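Local coordinates for protein 3-deoxy-d-manno-octulosonic-acid transferase (Acinetobacter baumannii, PDB 4BFC) that probably transfers Kdo from CMP-Kdo to a lipid acceptor in lipopolysaccharide assembly, the part here being its C-terminal CMP-Kdo-binding domain, at residues 31-36 with 126-131; 120-125 with 147-152. One frame throughout, in Å; residues are numbered along the deposited sequence.

Interaction 1 (31-36 with 126-131)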
loop_
_atom_site.group_PDB
_atom_site.type_symbol
_atom_site.label_atom_id
_atom_site.label_comp_id
_atom_site.label_asym_id
_atom_site.label_seq_id
_atom_site.Cartn_x
_atom_site.Cartn_y
_atom_site.Cartn_z
ATOM N N ALA A 31 3.640 30.245 -3.833
ATOM C CA ALA A 31 3.843 31.689 -3.764
ATOM C C ALA A 31 2.520 32.471 -3.621
ATOM O O ALA A 31 2.450 33.408 -2.818
ATOM C CB ALA A 31 4.685 32.167 -4.947
ATOM N N GLN A 32 1.463 32.058 -4.317
ATOM C CA GLN A 32 0.142 32.695 -4.190
ATOM C C GLN A 32 -0.432 32.512 -2.789
ATOM O O GLN A 32 -0.991 33.454 -2.194
ATOM C CB GLN A 32 -0.845 32.159 -5.229
ATOM C CG GLN A 32 -0.578 32.632 -6.648
ATOM C CD GLN A 32 -1.438 31.911 -7.670
ATOM O OE1 GLN A 32 -1.299 30.699 -7.868
ATOM N NE2 GLN A 32 -2.325 32.655 -8.337
ATOM N N LEU A 33 -0.285 31.305 -2.248
ATOM C CA LEU A 33 -0.866 30.996 -0.960
ATOM C C LEU A 33 -0.048 31.607 0.189
ATOM O O LEU A 33 -0.621 31.973 1.207
ATOM C CB LEU A 33 -0.989 29.484 -0.776
ATOM C CG LEU A 33 -1.973 28.690 -1.630
ATOM C CD1 LEU A 33 -1.885 27.246 -1.169
ATOM C CD2 LEU A 33 -3.438 29.109 -1.418
ATOM N N HIS A 34 1.261 31.654 0.037
ATOM C CA HIS A 34 2.138 32.310 1.013
ATOM C C HIS A 34 1.685 33.735 1.228
ATOM O O HIS A 34 1.693 34.249 2.366
ATOM C CB HIS A 34 3.564 32.349 0.490
ATOM C CG HIS A 34 4.552 32.923 1.483
ATOM N ND1 HIS A 34 4.787 34.259 1.597
ATOM C CD2 HIS A 34 5.359 32.297 2.421
ATOM C CE1 HIS A 34 5.692 34.458 2.575
ATOM N NE2 HIS A 34 6.043 33.259 3.070
ATOM N N GLN A 35 1.313 34.381 0.130
ATOM C CA GLN A 35 0.779 35.752 0.188
ATOM C C GLN A 35 -0.650 35.848 0.772
ATOM O O GLN A 35 -0.898 36.637 1.685
ATOM C CB GLN A 35 0.806 36.354 -1.211
ATOM C CG GLN A 35 0.783 37.870 -1.276
ATOM C CD GLN A 35 1.095 38.369 -2.683
ATOM O OE1 GLN A 35 2.015 39.171 -2.889
ATOM N NE2 GLN A 35 0.340 37.875 -3.665
ATOM N N GLN A 36 -1.598 35.064 0.243
ATOM C CA GLN A 36 -2.995 35.134 0.699
ATOM C C GLN A 36 -3.250 34.669 2.112
ATOM O O GLN A 36 -4.275 35.009 2.711
ATOM C CB GLN A 36 -3.870 34.283 -0.180
ATOM C CG GLN A 36 -4.318 34.941 -1.452
ATOM C CD GLN A 36 -5.258 34.036 -2.191
ATOM O OE1 GLN A 36 -4.917 33.509 -3.252
ATOM N NE2 GLN A 36 -6.444 33.817 -1.617
ATOM N N TYR A 126 5.327 20.981 1.042
ATOM C CA TYR A 126 6.812 21.181 1.217
ATOM C C TYR A 126 7.283 22.590 0.769
ATOM O O TYR A 126 8.095 23.215 1.413
ATOM C CB TYR A 126 7.587 20.180 0.339
ATOM C CG TYR A 126 7.580 18.759 0.795
ATOM C CD1 TYR A 126 7.793 18.469 2.150
ATOM C CD2 TYR A 126 7.401 17.687 -0.111
ATOM C CE1 TYR A 126 7.826 17.174 2.610
ATOM C CE2 TYR A 126 7.444 16.370 0.356
ATOM C CZ TYR A 126 7.659 16.127 1.698
ATOM O OH TYR A 126 7.723 14.862 2.160
ATOM N N ALA A 127 6.731 23.110 -0.329
ATOM C CA ALA A 127 7.154 24.431 -0.816
ATOM C C ALA A 127 6.748 25.570 0.168
ATOM O O ALA A 127 7.282 26.681 0.110
ATOM C CB ALA A 127 6.579 24.703 -2.199
ATOM N N LEU A 128 5.819 25.277 1.057
ATOM C CA LEU A 128 5.379 26.244 2.082
ATOM C C LEU A 128 6.099 26.070 3.431
ATOM O O LEU A 128 5.883 26.864 4.386
ATOM C CB LEU A 128 3.847 26.223 2.248
ATOM C CG LEU A 128 3.047 26.738 1.029
ATOM C CD1 LEU A 128 1.567 26.555 1.293
ATOM C CD2 LEU A 128 3.351 28.218 0.794
ATOM N N SER A 129 6.938 25.032 3.551
ATOM C CA SER A 129 7.425 24.641 4.866
ATOM C C SER A 129 8.793 25.319 5.187
ATOM O O SER A 129 9.671 25.484 4.281
ATOM C CB SER A 129 7.664 23.117 4.863
ATOM O OG SER A 129 6.468 22.384 4.511
ATOM N N GLN A 130 8.984 25.616 6.476
ATOM C CA GLN A 130 10.291 26.023 7.021
ATOM C C GLN A 130 11.144 24.812 7.382
ATOM O O GLN A 130 12.372 24.830 7.187
ATOM C CB GLN A 130 10.184 26.978 8.217
ATOM C CG GLN A 130 10.086 28.433 7.833
ATOM C CD GLN A 130 8.850 28.721 7.052
ATOM O OE1 GLN A 130 7.751 28.894 7.636
ATOM N NE2 GLN A 130 8.983 28.779 5.741
ATOM N N VAL A 131 10.482 23.784 7.939
ATOM C CA VAL A 131 11.150 22.527 8.240
ATOM C C VAL A 131 10.105 21.432 8.029
ATOM O O VAL A 131 8.880 21.689 8.084
ATOM C CB VAL A 131 11.670 22.405 9.728
ATOM C CG1 VAL A 131 12.814 23.392 10.043
ATOM C CG2 VAL A 131 10.540 22.550 10.753
#
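In the Rossmann-like C-terminal domain of this transferase, Leu33 and His34 of helix 24-36 pack against Leu128 of helix 122-128, joining the domain's first helix to the one that leads into strand 131-134 of the parallel sheet. Their backbones come nearest at His34 and Leu128, whose CA atoms are 7.0 Å apart. The contact is small, with 130 Å² buried in total, and its touching groups are apolar apart from one backbone N; no hydrogen bond crosses it. Leu128 does most of the work: its CB points at helix 24-36, and with CG anti to the carbonyl carbon (chi1 -67°) its two methyl groups fork over neighbouring residues of that helix. Leu128 CD2 sits 4.1 Å from both the backbone N and the CB of His34. With CG of His34 anti to its backbone N (chi1 -176°), the imidazole is turned away from Leu128; the His34 side chain also touches Leu39 and Glu40. Past Leu128 the chain turns, with Ser129 N bonded to Tyr126 O at 3.0 Å. Ser129 OG bonds with Trp125 O and Thr46 OG1, tying the turn to strand 43-50, while the backbone of Gln130 pairs with that of Val44. The other prong of Leu128, CD1, meets Leu33 CD1 methyl to methyl at 4.3 Å.

Interaction 2 (120-125 with 147-152)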
loop_
_atom_site.group_PDB
_atom_site.type_symbol
_atom_site.label_atom_id
_atom_site.label_comp_id
_atom_site.label_asym_id
_atom_site.label_seq_id
_atom_site.Cartn_x
_atom_site.Cartn_y
_atom_site.Cartn_z
ATOM N N GLY A 120 -2.395 14.494 -4.034
ATOM C CA GLY A 120 -1.518 14.979 -5.083
ATOM C C GLY A 120 -0.844 16.319 -4.837
ATOM O O GLY A 120 -0.290 16.912 -5.757
ATOM N N GLU A 121 -0.910 16.811 -3.598
ATOM C CA GLU A 121 -0.444 18.160 -3.328
ATOM C C GLU A 121 0.733 18.252 -2.351
ATOM O O GLU A 121 1.144 19.350 -1.958
ATOM C CB GLU A 121 -1.611 19.000 -2.798
ATOM C CG GLU A 121 -2.863 19.056 -3.619
ATOM C CD GLU A 121 -3.764 20.196 -3.154
ATOM O OE1 GLU A 121 -4.413 20.063 -2.112
ATOM O OE2 GLU A 121 -3.783 21.258 -3.831
ATOM N N LEU A 122 1.346 17.103 -2.038
ATOM C CA LEU A 122 2.541 17.098 -1.180
ATOM C C LEU A 122 3.610 18.165 -1.526
ATOM O O LEU A 122 4.181 18.821 -0.596
ATOM C CB LEU A 122 3.120 15.665 -1.120
ATOM C CG LEU A 122 4.101 15.432 0.014
ATOM C CD1 LEU A 122 3.578 15.804 1.407
ATOM C CD2 LEU A 122 4.686 14.032 -0.094
ATOM N N TRP A 123 3.923 18.390 -2.827
ATOM C CA TRP A 123 4.877 19.402 -3.263
ATOM C C TRP A 123 4.475 20.798 -2.831
ATOM O O TRP A 123 5.307 21.572 -2.438
ATOM C CB TRP A 123 5.098 19.372 -4.777
ATOM C CG TRP A 123 6.117 18.325 -5.132
ATOM C CD1 TRP A 123 6.026 16.956 -4.893
ATOM C CD2 TRP A 123 7.464 18.529 -5.717
ATOM N NE1 TRP A 123 7.165 16.310 -5.320
ATOM C CE2 TRP A 123 8.067 17.190 -5.822
ATOM C CE3 TRP A 123 8.193 19.634 -6.165
ATOM C CZ2 TRP A 123 9.348 16.994 -6.350
ATOM C CZ3 TRP A 123 9.486 19.419 -6.689
ATOM C CH2 TRP A 123 10.042 18.127 -6.779
ATOM N N LEU A 124 3.181 21.106 -2.908
ATOM C CA LEU A 124 2.737 22.417 -2.463
ATOM C C LEU A 124 3.120 22.647 -0.976
ATOM O O LEU A 124 3.628 23.728 -0.654
ATOM C CB LEU A 124 1.209 22.561 -2.646
ATOM C CG LEU A 124 0.380 23.755 -2.144
ATOM C CD1 LEU A 124 1.016 24.993 -2.716
ATOM C CD2 LEU A 124 -1.114 23.609 -2.553
ATOM N N TRP A 125 2.803 21.663 -0.122
ATOM C CA TRP A 125 3.044 21.791 1.342
ATOM C C TRP A 125 4.521 21.883 1.613
ATOM O O TRP A 125 4.943 22.749 2.350
ATOM C CB TRP A 125 2.391 20.681 2.129
ATOM C CG TRP A 125 0.945 20.515 1.680
ATOM C CD1 TRP A 125 0.366 19.380 1.173
ATOM C CD2 TRP A 125 -0.057 21.573 1.526
ATOM N NE1 TRP A 125 -0.923 19.624 0.754
ATOM C CE2 TRP A 125 -1.240 20.926 0.941
ATOM C CE3 TRP A 125 -0.086 22.936 1.786
ATOM C CZ2 TRP A 125 -2.379 21.627 0.662
ATOM C CZ3 TRP A 125 -1.247 23.657 1.446
ATOM C CH2 TRP A 125 -2.380 22.996 0.954
ATOM N N ILE A 147 12.678 11.102 0.885
ATOM C CA ILE A 147 13.154 12.430 1.325
ATOM C C ILE A 147 13.671 13.347 0.217
ATOM O O ILE A 147 14.015 14.458 0.492
ATOM C CB ILE A 147 14.204 12.213 2.455
ATOM C CG1 ILE A 147 15.411 11.405 1.912
ATOM C CG2 ILE A 147 13.560 11.539 3.649
ATOM C CD1 ILE A 147 16.689 11.772 2.703
ATOM N N LEU A 148 13.776 12.884 -1.035
ATOM C CA LEU A 148 14.356 13.730 -2.095
ATOM C C LEU A 148 13.504 14.937 -2.415
ATOM O O LEU A 148 14.014 16.023 -2.756
ATOM C CB LEU A 148 14.555 12.842 -3.361
ATOM C CG LEU A 148 15.658 11.776 -3.246
ATOM C CD1 LEU A 148 15.704 10.913 -4.521
ATOM C CD2 LEU A 148 16.977 12.458 -2.989
ATOM N N GLU A 149 12.173 14.773 -2.273
ATOM C CA GLU A 149 11.260 15.848 -2.612
ATOM C C GLU A 149 11.475 17.113 -1.729
ATOM O O GLU A 149 11.795 18.186 -2.257
ATOM C CB GLU A 149 9.820 15.320 -2.592
ATOM C CG GLU A 149 9.611 14.119 -3.518
ATOM C CD GLU A 149 8.206 13.529 -3.498
ATOM O OE1 GLU A 149 7.624 13.301 -2.411
ATOM O OE2 GLU A 149 7.663 13.287 -4.601
ATOM N N PRO A 150 11.439 16.972 -0.372
ATOM C CA PRO A 150 11.786 18.181 0.412
ATOM C C PRO A 150 13.198 18.705 0.230
ATOM O O PRO A 150 13.393 19.912 0.279
ATOM C CB PRO A 150 11.475 17.776 1.890
ATOM C CG PRO A 150 11.548 16.287 1.882
ATOM C CD PRO A 150 11.056 15.861 0.512
ATOM N N MET A 151 14.168 17.835 -0.056
ATOM C CA MET A 151 15.570 18.211 -0.234
ATOM C C MET A 151 15.701 19.141 -1.437
ATOM O O MET A 151 16.407 20.139 -1.430
ATOM C CB MET A 151 16.404 16.946 -0.507
ATOM C CG MET A 151 16.658 15.999 0.666
ATOM S SD MET A 151 17.813 16.634 1.912
ATOM C CE MET A 151 17.710 15.402 3.174
ATOM N N VAL A 152 15.002 18.761 -2.492
ATOM C CA VAL A 152 15.066 19.494 -3.762
ATOM C C VAL A 152 14.424 20.869 -3.571
ATOM O O VAL A 152 14.856 21.840 -4.165
ATOM C CB VAL A 152 14.311 18.635 -4.833
ATOM C CG1 VAL A 152 13.817 19.428 -6.042
ATOM C CG2 VAL A 152 15.167 17.445 -5.270
#
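Trp123 offers the edge of its indole to Glu149: OE2 lies close to the ring plane beside the pyrrole nitrogen and accepts a hydrogen bond from NE1 at 3.1 Å. The bond is nearly straight, with an angle of 165° at the hydrogen. The carboxylate stands almost upright to the indole, the two planes 86° apart, and the N-H meets OE2 from well above the carboxylate plane. The aliphatic part of Glu149 climbs above the ring plane beside the NE1-CE2 edge, CG coming 4.0 Å from CZ2 of Trp123 and Glu149 CB 4.1 Å from Trp123 CE2. At the far end of the indole, Trp123 CH2 meets Val152 CG1 at 4.1 Å in an oblique approach, one helical turn on from Glu149. In the Rossmann-like domain of this GT-B-type transferase, the contact joins helix 122-128, which precedes strand 131-134, to helix 148-152, which follows that strand and leads on toward strand 157-159. Glu149 projects its CB toward helix 122-128; CG is anti to the carbonyl carbon (chi1 -56°), and the chain runs on extended, carrying the carboxylate out to the tryptophan. Phe26 of helix 24-36 also packs on Trp123, whereas Val152 rests on Leu213 of helix 199-214. The second carboxylate oxygen, Glu149 OE1, faces the CD2 methyl of Leu122 at 3.8 Å, the two side chains crossing at about a right angle.

Helix 122-128 serves both contacts, whose centres are about 12 Å apart: interaction 1 packs it against helix 24-36, and interaction 2 against helix 148-152. Their segments alternate along the chain, and they touch directly. Tyr126, from the 126-131 side, lies against the other contact's second helix, its CZ 3.6 Å from Pro150 CD and its CE2 3.9 Å from Glu149 CB. Leu33 CD1 likewise reaches Leu124 CD2 at 4.0 Å, extending the apolar packing along helix 122-128. Both contacts consist of helix-helix packing; interaction 1 is purely van der Waals, whereas interaction 2 adds a directional indole-carboxylate bond.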